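Local coordinates for protein antigen 43 (Escherichia coli, PDB 4KH3) that mediates bacterial self-association, holding cells together in clumps by a Velcro-like mechanism and probably contributing to biofilm formation, at residues L320-G325 and S343-S348. Numbering follows the deposited sequence.
Sequences LDIRNG and SGAAVS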
# COMPACT_ATOMS: atom_id res chain seq x y z
N LEU A 320 7.49 -4.64 -13.19
CA LEU A 320 6.54 -4.96 -14.25
C LEU A 320 6.26 -6.45 -14.24
O LEU A 320 7.17 -7.26 -14.37
CB LEU A 320 7.07 -4.52 -15.61
CG LEU A 320 6.17 -4.86 -16.80
CD1 LEU A 320 4.79 -4.24 -16.62
CD2 LEU A 320 6.82 -4.40 -18.09
N ASP A 321 4.99 -6.80 -14.06
CA ASP A 321 4.57 -8.19 -13.95
C ASP A 321 3.63 -8.54 -15.10
O ASP A 321 2.47 -8.12 -15.12
CB ASP A 321 3.89 -8.42 -12.60
CG ASP A 321 3.31 -9.83 -12.46
OD1 ASP A 321 3.61 -10.70 -13.30
OD2 ASP A 321 2.57 -10.07 -11.48
N ILE A 322 4.13 -9.31 -16.07
CA ILE A 322 3.30 -9.72 -17.19
C ILE A 322 2.79 -11.13 -17.00
O ILE A 322 3.56 -12.09 -17.03
CB ILE A 322 4.02 -9.63 -18.54
CG1 ILE A 322 4.63 -8.25 -18.73
CG2 ILE A 322 3.03 -9.92 -19.67
CD1 ILE A 322 6.12 -8.22 -18.50
N ARG A 323 1.49 -11.25 -16.78
CA ARG A 323 0.86 -12.54 -16.56
C ARG A 323 0.84 -13.35 -17.84
O ARG A 323 1.09 -12.83 -18.94
CB ARG A 323 -0.57 -12.36 -16.07
CG ARG A 323 -0.68 -11.61 -14.76
CD ARG A 323 -0.06 -12.39 -13.63
NE ARG A 323 0.25 -11.52 -12.50
CZ ARG A 323 -0.65 -11.05 -11.64
NH1 ARG A 323 -1.94 -11.36 -11.77
NH2 ARG A 323 -0.26 -10.27 -10.65
N ASN A 324 0.53 -14.63 -17.68
CA ASN A 324 0.28 -15.49 -18.81
C ASN A 324 -0.83 -14.87 -19.64
O ASN A 324 -1.89 -14.54 -19.12
CB ASN A 324 -0.17 -16.86 -18.31
CG ASN A 324 0.30 -17.99 -19.20
OD1 ASN A 324 0.36 -17.84 -20.43
ND2 ASN A 324 0.64 -19.12 -18.60
N GLY A 325 -0.58 -14.70 -20.93
CA GLY A 325 -1.60 -14.18 -21.82
C GLY A 325 -1.65 -12.66 -21.85
O GLY A 325 -2.53 -12.06 -22.49
N SER A 343 6.66 -17.71 -19.96
CA SER A 343 6.87 -18.02 -21.38
C SER A 343 5.58 -17.92 -22.19
O SER A 343 5.63 -17.87 -23.43
CB SER A 343 7.51 -19.41 -21.54
OG SER A 343 6.73 -20.42 -20.92
N GLY A 344 4.44 -17.90 -21.50
CA GLY A 344 3.16 -17.70 -22.15
C GLY A 344 2.78 -16.23 -22.32
O GLY A 344 1.66 -15.91 -22.72
N ALA A 345 3.71 -15.34 -22.01
CA ALA A 345 3.48 -13.92 -22.18
C ALA A 345 4.09 -13.44 -23.48
O ALA A 345 4.89 -14.13 -24.10
CB ALA A 345 4.03 -13.14 -21.00
N ALA A 346 3.71 -12.24 -23.91
CA ALA A 346 4.29 -11.61 -25.08
C ALA A 346 4.97 -10.34 -24.61
O ALA A 346 4.32 -9.46 -24.04
CB ALA A 346 3.23 -11.29 -26.11
N VAL A 347 6.28 -10.27 -24.80
CA VAL A 347 7.09 -9.17 -24.30
C VAL A 347 8.16 -8.78 -25.32
O VAL A 347 8.78 -9.64 -25.93
CB VAL A 347 7.78 -9.54 -22.96
CG1 VAL A 347 8.63 -8.39 -22.46
CG2 VAL A 347 6.76 -9.94 -21.91
N SER A 348 8.36 -7.49 -25.52
CA SER A 348 9.48 -7.01 -26.31
C SER A 348 9.99 -5.75 -25.65
O SER A 348 9.21 -4.93 -25.16
CB SER A 348 9.07 -6.73 -27.77
OG SER A 348 9.11 -5.34 -28.07
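Gly344 opens the contact with its backbone: its carbonyl O takes a hydrogen bond from Gly325 N at 3.1 Å, the N-H...O angle being 153° and the donor standing well above the carbonyl plane. The two backbones come nearest just beside this bond, where the CA atoms of Asn324 and Ala345 are 4.9 Å apart. At Ala345 the contact turns apolar. Its methyl fits in the bend where strand 319-322 ends, with CB 3.6 Å from Ile322 CG2 and just as near the carbonyl O of Arg323. Two residues on, Val347 points back toward the first segment and offers CG2 to Ile322 CD1 at 3.9 Å, the two side chains crossing at a slant. Ile322 serves both partners because its branches diverge: CG2, anti to the backbone N, reaches Ala345, while CG1, beside that N (chi1 -52°), carries CD1 to Val347. Next to it, Arg323 turns away and grips Asp321 side-on, NE and NH2 both donating to OD2 from one face of the carboxylate, with NE at 2.9 Å. In the right-handed parallel beta-helix expected of this autotransporter stalk, the contact joins a corner of one coil to the corner of the next. Strand 338-342 stacks parallel on 319-322, strand 346-350 runs parallel to 327-333, and Ile322 reaches inward to Leu339 and Ala328 of these neighbouring strands.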